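Virulence factor (Pectobacterium carotovorum, PDB 2W3Y) acts as a virulence factor of a Drosophila pathogen, an S-palmitoylated protein that binds to lipid vesicles. Local coordinates at residues 46-51 with 263-268; 62-67 with 173-178; 196-201 with 217-222. All coordinates share one frame; numbering follows the deposited sequence.

Contact 1: 46-51 with 263-268; sequences TYQFNE and DDIFNG
Phe266 stands beside Tyr47 and Phe49 on one face of a parallel strand pair, the three side chains pointing the same way as an aromatic cluster. Its ring edge is turned to the face of Tyr47 in an offset edge-to-face pair, planes at 66°, and Phe266 CE2 comes within 3.6 Å of Tyr47 CD1. Toward Phe49 the geometry differs: the planes are near parallel but slid apart, so the rings barely overlap, and Phe49 CE1 lies 3.9 Å from Phe266 CD2. Broad, flat rings suit this buried face, which helix 125-134 covers through Ile130.

The other face carries Gln48 and Ile265. CG of Gln48 is anti to the backbone N (chi1 -177°) and the chain runs on extended, side by side with Ile265, Gln48 OE1 lying 3.5 Å from Ile265 CG1. The amide can afford an apolar neighbour because both its ends are bonded: Gln48 NE2 donates to Asn50 O at 3.0 Å, and Gln48 OE1 accepts from Arg64. Glu51 crosses Ile265 at about a right angle, Glu51 OE2 3.7 Å from Ile265 CD1.

Backbone bonds zip the strands together, among them Phe266 N to Gln48 O and Asn50 N to Phe266 O, both 2.7 Å. Where the strands end, water joins in: one molecule donates to Asn50 OD1 and accepts from Gly268 N, while two others link Glu51 with Asn267 OD1. Asn50 ND2 bonds to Val269 O and Leu177 O.

Within the mixed sheet, strand 40-49 runs between the parallel strands 262-266 and 166-179; helix 57-81 packs on the face of Gln48 and Ile265.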
# COMPACT_ATOMS: atom_id res chain seq x y z
N THR A 46 -0.71 2.66 -5.63
CA THR A 46 -1.27 3.99 -5.34
C THR A 46 -2.68 4.06 -5.92
O THR A 46 -2.87 4.02 -7.15
CB THR A 46 -0.42 5.13 -5.95
OG1 THR A 46 0.94 5.00 -5.53
CG2 THR A 46 -0.93 6.51 -5.47
N TYR A 47 -3.67 4.12 -5.04
CA TYR A 47 -5.06 4.16 -5.49
C TYR A 47 -5.64 5.53 -5.24
O TYR A 47 -5.64 6.03 -4.11
CB TYR A 47 -5.92 3.13 -4.77
CG TYR A 47 -5.46 1.70 -4.92
CD1 TYR A 47 -4.92 1.23 -6.12
CD2 TYR A 47 -5.56 0.81 -3.84
CE1 TYR A 47 -4.48 -0.09 -6.26
CE2 TYR A 47 -5.13 -0.53 -3.98
CZ TYR A 47 -4.60 -0.96 -5.19
OH TYR A 47 -4.17 -2.27 -5.34
N GLN A 48 -6.14 6.14 -6.29
CA GLN A 48 -6.93 7.36 -6.13
C GLN A 48 -8.38 7.06 -6.45
O GLN A 48 -8.68 6.53 -7.51
CB GLN A 48 -6.39 8.49 -6.99
CG GLN A 48 -7.18 9.78 -6.76
CD GLN A 48 -6.69 10.95 -7.59
OE1 GLN A 48 -5.50 11.03 -7.93
NE2 GLN A 48 -7.60 11.85 -7.93
N PHE A 49 -9.27 7.41 -5.53
CA PHE A 49 -10.69 7.16 -5.72
C PHE A 49 -11.39 8.44 -6.11
O PHE A 49 -11.57 9.33 -5.29
CB PHE A 49 -11.32 6.54 -4.46
CG PHE A 49 -10.69 5.25 -4.04
CD1 PHE A 49 -10.67 4.15 -4.91
CD2 PHE A 49 -10.06 5.14 -2.80
CE1 PHE A 49 -10.06 2.94 -4.53
CE2 PHE A 49 -9.45 3.95 -2.41
CZ PHE A 49 -9.45 2.85 -3.27
N ASN A 50 -11.74 8.52 -7.40
CA ASN A 50 -12.39 9.68 -8.04
C ASN A 50 -11.44 10.82 -8.35
O ASN A 50 -10.52 11.09 -7.60
CB ASN A 50 -13.58 10.19 -7.21
CG ASN A 50 -14.65 9.14 -7.01
OD1 ASN A 50 -15.01 8.43 -7.95
ND2 ASN A 50 -15.17 9.04 -5.78
N GLU A 51 -11.68 11.48 -9.48
CA GLU A 51 -10.96 12.71 -9.83
C GLU A 51 -11.31 13.78 -8.80
O GLU A 51 -12.44 13.84 -8.32
CB GLU A 51 -11.33 13.18 -11.24
CG GLU A 51 -10.74 12.33 -12.38
CD GLU A 51 -9.33 12.75 -12.78
OE1 GLU A 51 -8.77 13.71 -12.17
OE2 GLU A 51 -8.75 12.13 -13.71
N ASP A 263 -0.65 2.16 -10.39
CA ASP A 263 -1.43 3.29 -9.90
C ASP A 263 -2.61 3.52 -10.82
O ASP A 263 -2.56 3.17 -12.00
CB ASP A 263 -0.58 4.56 -9.84
CG ASP A 263 -0.26 5.11 -11.22
OD1 ASP A 263 0.60 4.50 -11.90
OD2 ASP A 263 -0.88 6.12 -11.64
N ASP A 264 -3.68 4.10 -10.29
CA ASP A 264 -4.82 4.48 -11.10
C ASP A 264 -5.67 5.51 -10.39
O ASP A 264 -5.58 5.68 -9.16
CB ASP A 264 -5.67 3.24 -11.44
CG ASP A 264 -6.42 3.37 -12.78
OD1 ASP A 264 -6.26 4.41 -13.49
OD2 ASP A 264 -7.19 2.43 -13.12
N ILE A 265 -6.43 6.26 -11.18
CA ILE A 265 -7.56 7.04 -10.67
C ILE A 265 -8.81 6.25 -11.02
O ILE A 265 -9.18 6.12 -12.20
CB ILE A 265 -7.61 8.50 -11.25
CG1 ILE A 265 -6.34 9.26 -10.86
CG2 ILE A 265 -8.86 9.24 -10.74
CD1 ILE A 265 -6.08 10.55 -11.64
N PHE A 266 -9.44 5.69 -10.00
CA PHE A 266 -10.66 4.92 -10.19
C PHE A 266 -11.83 5.89 -10.26
O PHE A 266 -11.89 6.86 -9.49
CB PHE A 266 -10.86 3.94 -9.05
CG PHE A 266 -9.87 2.82 -9.03
CD1 PHE A 266 -10.02 1.72 -9.86
CD2 PHE A 266 -8.78 2.87 -8.17
CE1 PHE A 266 -9.11 0.68 -9.84
CE2 PHE A 266 -7.85 1.82 -8.13
CZ PHE A 266 -8.02 0.73 -8.97
N ASN A 267 -12.76 5.63 -11.18
CA ASN A 267 -13.92 6.50 -11.38
C ASN A 267 -15.21 5.90 -10.86
O ASN A 267 -15.36 4.66 -10.83
CB ASN A 267 -14.08 6.84 -12.87
CG ASN A 267 -12.86 7.56 -13.44
OD1 ASN A 267 -12.41 8.58 -12.90
ND2 ASN A 267 -12.30 7.03 -14.53
N GLY A 268 -16.13 6.77 -10.45
CA GLY A 268 -17.45 6.39 -9.94
C GLY A 268 -17.42 5.62 -8.63
O GLY A 268 -18.18 4.67 -8.45
O HOH W 1 -15.89 9.60 -10.33
O HOH W 2 -13.71 10.45 -11.34
O HOH W 3 -10.39 9.53 -14.28

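Contact 2: 62-67 with 173-178; sequences AGRILM and STHDLF
Arg64 lies over the ring of His175 where helix 57-81 packs on strand 166-179, a helix-on-sheet contact in which the two segments run nearly antiparallel, at 165°. The main interaction is a CH-pi contact: Arg64 CG sits 3.6 Å from the centroid of the His175 ring and only 5° off its normal. The aliphatic part of arginine suits this place, since its methylenes can cover a ring while the guanidinium reaches beyond it to Gln48 and Asp263.

Close packing accounts for the rest. Gly63, with no side chain on this strand-facing side of the helix, brings its backbone up to the ring, Gly63 O being 3.5 Å from His175 CE1. Met67 has CG anti to its carbonyl carbon (chi1 -74°), and Met67 CG also meets His175 CE1, at 3.5 Å. Small Ser173 lets the helix come near: Met67 CB and Ser173 CB are 3.4 Å apart, tighter than usual for two carbons.

No hydrogen bond joins 62-67 to 173-178; the polar bonds of the buried imidazole run to strand residues. Its ND1 pairs with Tyr187 OH on neighbouring strand 185-198, which together with the second nitrogen's bond should fix the tilt of the ring under Arg64. That second bond joins His175 NE2 to Ser173 OG at 2.8 Å.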
# COMPACT_ATOMS: atom_id res chain seq x y z
N ALA A 62 0.34 16.53 -5.06
CA ALA A 62 1.39 16.59 -4.04
C ALA A 62 1.29 15.43 -3.02
O ALA A 62 2.30 14.81 -2.66
CB ALA A 62 1.35 17.94 -3.32
N GLY A 63 0.06 15.14 -2.58
CA GLY A 63 -0.22 14.07 -1.62
C GLY A 63 0.19 12.70 -2.14
O GLY A 63 0.76 11.91 -1.41
N ARG A 64 -0.09 12.44 -3.42
CA ARG A 64 0.32 11.20 -4.07
C ARG A 64 1.83 11.05 -4.08
O ARG A 64 2.34 9.97 -3.76
CB ARG A 64 -0.28 11.07 -5.49
CG ARG A 64 -1.79 10.85 -5.46
CD ARG A 64 -2.40 10.62 -6.83
NE ARG A 64 -1.68 9.62 -7.63
CZ ARG A 64 -2.21 8.96 -8.66
NH1 ARG A 64 -3.46 9.17 -9.02
NH2 ARG A 64 -1.48 8.09 -9.33
N ILE A 65 2.56 12.12 -4.42
CA ILE A 65 4.03 12.08 -4.39
C ILE A 65 4.57 11.83 -2.99
O ILE A 65 5.46 10.99 -2.81
CB ILE A 65 4.71 13.37 -4.96
CG1 ILE A 65 4.24 13.70 -6.38
CG2 ILE A 65 6.25 13.25 -4.88
CD1 ILE A 65 4.26 12.58 -7.35
N LEU A 66 4.02 12.54 -2.01
CA LEU A 66 4.41 12.35 -0.61
C LEU A 66 4.22 10.90 -0.12
O LEU A 66 5.11 10.34 0.53
CB LEU A 66 3.63 13.30 0.29
CG LEU A 66 4.01 14.78 0.24
CD1 LEU A 66 2.98 15.62 1.03
CD2 LEU A 66 5.43 15.02 0.76
N MET A 67 3.06 10.32 -0.42
CA MET A 67 2.76 8.97 0.07
C MET A 67 3.66 7.90 -0.57
O MET A 67 4.12 6.99 0.12
CB MET A 67 1.27 8.65 -0.10
CG MET A 67 0.33 9.36 0.89
SD MET A 67 0.63 9.13 2.67
CE MET A 67 1.77 10.43 3.09
N SER A 173 -0.83 3.41 -0.75
CA SER A 173 -1.57 4.58 -0.30
C SER A 173 -2.91 4.66 -1.04
O SER A 173 -3.04 4.14 -2.16
CB SER A 173 -0.76 5.89 -0.48
OG SER A 173 -0.51 6.19 -1.85
N THR A 174 -3.90 5.27 -0.38
CA THR A 174 -5.20 5.59 -0.99
C THR A 174 -5.41 7.10 -0.90
O THR A 174 -4.95 7.76 0.05
CB THR A 174 -6.42 4.87 -0.37
OG1 THR A 174 -6.77 5.47 0.88
CG2 THR A 174 -6.17 3.37 -0.17
N HIS A 175 -6.08 7.63 -1.90
CA HIS A 175 -6.30 9.06 -2.03
C HIS A 175 -7.79 9.22 -2.28
O HIS A 175 -8.27 9.02 -3.40
CB HIS A 175 -5.33 9.65 -3.10
CG HIS A 175 -3.89 9.40 -2.77
ND1 HIS A 175 -3.14 10.28 -2.01
CD2 HIS A 175 -3.12 8.30 -2.94
CE1 HIS A 175 -1.95 9.76 -1.79
NE2 HIS A 175 -1.91 8.56 -2.33
N ASP A 176 -8.52 9.47 -1.19
CA ASP A 176 -9.98 9.47 -1.17
C ASP A 176 -10.54 10.84 -1.48
O ASP A 176 -10.27 11.79 -0.75
CB ASP A 176 -10.55 9.07 0.20
CG ASP A 176 -9.97 7.79 0.76
OD1 ASP A 176 -9.42 6.97 -0.00
OD2 ASP A 176 -10.08 7.63 1.99
N LEU A 177 -11.36 10.92 -2.53
CA LEU A 177 -12.10 12.14 -2.87
C LEU A 177 -13.58 11.83 -2.83
O LEU A 177 -14.16 11.42 -3.83
CB LEU A 177 -11.67 12.67 -4.25
CG LEU A 177 -10.25 13.13 -3.98
CD1 LEU A 177 -9.18 12.40 -4.79
CD2 LEU A 177 -10.11 14.66 -3.91
N PHE A 178 -14.16 11.97 -1.64
CA PHE A 178 -15.52 11.58 -1.37
C PHE A 178 -16.26 12.75 -0.75
O PHE A 178 -15.65 13.66 -0.17
CB PHE A 178 -15.56 10.42 -0.34
CG PHE A 178 -14.99 9.12 -0.84
CD1 PHE A 178 -15.38 8.58 -2.08
CD2 PHE A 178 -14.09 8.40 -0.06
CE1 PHE A 178 -14.87 7.36 -2.53
CE2 PHE A 178 -13.58 7.18 -0.50
CZ PHE A 178 -13.96 6.66 -1.75

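Contact 3: 196-201 with 217-222; sequences THFKQE and LEFGVD. With PLM (palmitic acid), chain C.
Thr196 holds OG1 anti to its backbone N (chi1 -164°), which brings the hydroxyl up to Gly220, and Phe219 has CG anti to its carbonyl carbon (chi1 -66°). The Phe219 ring lies between Thr196 and His197 on one side and the chain of a bound palmitic acid on the other. Thr196 OG1 donates to Gly220 O at 2.9 Å, approaching from above the carbonyl plane. Threonine suits the spot because one branch makes this polar link while the other turns to apolar neighbours, Thr196 CG2 lying 4.1 Å from Phe219 CD1.

Thr196 and Phe219 cross at about a right angle, and OG1 lies near the plane of the ring at its edge. His197 O meets the same edge in plane, 3.4 Å from Phe219 CD1, so a backbone carbonyl faces the weakly positive C-H rim. The far end of the ring points to Phe198 in an edge-to-face pair: Phe219 CE1 stands over the Phe198 face, offset toward the rim, with the planes at 77° and Phe198 CE1 3.8 Å from Phe219 CZ.

Both rings also touch the fatty acyl chain, but differently. Palmitic acid C9 lies over the centre of the Phe219 ring, 3.7 Å from Phe219 CE2, whereas palmitic acid C6 lies in plane at the edge of Phe198, 3.8 Å from Phe198 CZ. Two large apolar rings are suited to pack against the acyl chain, consistent with a protein that is S-palmitoylated.

Antiparallel strands 185-198 and 214-228 come closest at Thr196 CA and Val221 CA, 5.0 Å apart. Strand 166-179 flanks the former and strand 109-121 the latter, while helix 125-134 touches Leu217 and Val221.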
# COMPACT_ATOMS: atom_id res chain seq x y z
N THR A 196 -0.58 -10.66 4.46
CA THR A 196 -1.20 -12.00 4.50
C THR A 196 -0.21 -13.03 3.93
O THR A 196 1.00 -12.76 3.84
CB THR A 196 -2.64 -12.00 3.83
OG1 THR A 196 -3.39 -13.19 4.19
CG2 THR A 196 -2.59 -11.83 2.29
N HIS A 197 -0.71 -14.21 3.59
CA HIS A 197 0.09 -15.24 2.94
C HIS A 197 -0.87 -16.13 2.15
O HIS A 197 -2.09 -16.09 2.39
CB HIS A 197 0.89 -16.08 3.96
CG HIS A 197 0.03 -16.73 5.01
ND1 HIS A 197 -0.41 -18.03 4.90
CD2 HIS A 197 -0.51 -16.24 6.15
CE1 HIS A 197 -1.16 -18.33 5.95
NE2 HIS A 197 -1.24 -17.26 6.72
N PHE A 198 -0.32 -16.91 1.21
CA PHE A 198 -1.07 -17.93 0.51
C PHE A 198 -0.61 -19.28 1.05
O PHE A 198 0.56 -19.61 0.97
CB PHE A 198 -0.77 -17.93 -1.00
CG PHE A 198 -1.32 -16.75 -1.75
CD1 PHE A 198 -2.50 -16.87 -2.50
CD2 PHE A 198 -0.63 -15.53 -1.77
CE1 PHE A 198 -3.01 -15.79 -3.23
CE2 PHE A 198 -1.13 -14.43 -2.51
CZ PHE A 198 -2.33 -14.57 -3.24
N LYS A 199 -1.55 -20.05 1.59
CA LYS A 199 -1.33 -21.46 1.93
C LYS A 199 -1.33 -22.30 0.64
O LYS A 199 -1.86 -21.86 -0.39
CB LYS A 199 -2.46 -21.96 2.86
CG LYS A 199 -2.62 -21.20 4.17
CD LYS A 199 -3.50 -21.99 5.15
CE LYS A 199 -4.34 -21.10 6.02
NZ LYS A 199 -3.54 -20.10 6.77
N GLN A 200 -0.75 -23.50 0.69
CA GLN A 200 -0.66 -24.33 -0.53
C GLN A 200 -1.98 -24.41 -1.32
O GLN A 200 -1.98 -24.21 -2.53
CB GLN A 200 -0.15 -25.75 -0.21
CG GLN A 200 0.07 -26.60 -1.47
CD GLN A 200 1.06 -25.96 -2.43
OE1 GLN A 200 2.11 -25.48 -2.01
NE2 GLN A 200 0.72 -25.94 -3.71
N GLU A 201 -3.08 -24.66 -0.62
CA GLU A 201 -4.40 -24.87 -1.25
C GLU A 201 -4.99 -23.58 -1.84
O GLU A 201 -5.94 -23.62 -2.62
CB GLU A 201 -5.37 -25.54 -0.26
CG GLU A 201 -5.72 -24.68 0.97
CD GLU A 201 -6.81 -25.29 1.85
OE1 GLU A 201 -6.56 -26.32 2.53
OE2 GLU A 201 -7.94 -24.71 1.88
N LEU A 217 -12.20 -16.89 -1.28
CA LEU A 217 -11.18 -16.02 -0.71
C LEU A 217 -11.33 -16.04 0.80
O LEU A 217 -12.31 -15.50 1.34
CB LEU A 217 -11.33 -14.59 -1.24
CG LEU A 217 -11.36 -14.34 -2.75
CD1 LEU A 217 -11.52 -12.83 -3.01
CD2 LEU A 217 -10.11 -14.89 -3.44
N GLU A 218 -10.38 -16.68 1.47
CA GLU A 218 -10.34 -16.71 2.94
C GLU A 218 -8.94 -16.33 3.41
O GLU A 218 -8.03 -17.17 3.43
CB GLU A 218 -10.77 -18.08 3.51
CG GLU A 218 -10.95 -18.06 5.04
CD GLU A 218 -11.16 -19.44 5.67
OE1 GLU A 218 -10.34 -20.37 5.45
OE2 GLU A 218 -12.14 -19.59 6.44
N PHE A 219 -8.75 -15.05 3.73
CA PHE A 219 -7.43 -14.54 4.12
C PHE A 219 -7.53 -13.74 5.40
O PHE A 219 -8.39 -12.88 5.54
CB PHE A 219 -6.81 -13.66 3.03
CG PHE A 219 -6.47 -14.38 1.77
CD1 PHE A 219 -5.19 -14.89 1.57
CD2 PHE A 219 -7.43 -14.54 0.76
CE1 PHE A 219 -4.87 -15.56 0.38
CE2 PHE A 219 -7.13 -15.21 -0.42
CZ PHE A 219 -5.83 -15.72 -0.62
N GLY A 220 -6.63 -14.04 6.33
CA GLY A 220 -6.47 -13.23 7.52
C GLY A 220 -5.42 -12.19 7.20
O GLY A 220 -4.29 -12.52 6.84
N VAL A 221 -5.80 -10.92 7.30
CA VAL A 221 -4.95 -9.80 6.89
C VAL A 221 -4.62 -8.93 8.10
O VAL A 221 -5.52 -8.37 8.72
CB VAL A 221 -5.64 -8.95 5.78
CG1 VAL A 221 -4.68 -7.91 5.24
CG2 VAL A 221 -6.21 -9.88 4.63
N ASP A 222 -3.33 -8.82 8.42
CA ASP A 222 -2.84 -7.92 9.47
C ASP A 222 -2.71 -6.51 8.89
O ASP A 222 -2.21 -6.35 7.77
CB ASP A 222 -1.47 -8.36 9.95
CG ASP A 222 -1.49 -9.71 10.61
OD1 ASP A 222 -2.33 -9.93 11.50
OD2 ASP A 222 -0.64 -10.55 10.23
C1 PLM C . -5.42 -12.89 -10.82
O2 PLM C . -5.25 -13.84 -11.63
C2 PLM C . -5.21 -13.10 -9.33
C3 PLM C . -3.97 -12.40 -8.78
C4 PLM C . -3.74 -12.66 -7.29
C5 PLM C . -4.66 -11.83 -6.40
C6 PLM C . -4.89 -12.47 -5.03
C7 PLM C . -5.44 -11.45 -4.03
C8 PLM C . -6.29 -12.09 -2.92
C9 PLM C . -5.52 -12.05 -1.60
CA PLM C . -6.12 -11.11 -0.56
CB PLM C . -5.21 -9.93 -0.27
CC PLM C . -6.02 -8.75 0.25
CD PLM C . -5.55 -7.43 -0.34
CE PLM C . -5.11 -6.49 0.76
CF PLM C . -5.07 -5.04 0.29

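How the contacts relate
All three contacts reach one mixed sheet. Contacts 1 and 2 touch, their centres about 10 Å apart: strands 40-49 and 166-179 are neighbours, Tyr47 and Phe49 bond through their backbones to His175, and the Arg64 side chain bridges the two contacts. Contact 3 lies about 26 to 27 Å from both, centre to centre, and on the opposite side of the chain's centre from contact 2. Contacts 2 and 3 are buried, whereas contact 1 passes from a buried cluster to a hydrated end. Chemistry follows place: regular backbone pairing in 1, helix-on-strand packing without hydrogen bonds between the two segments in 2, and a lipid-lined aromatic pair with one side-chain bond in 3.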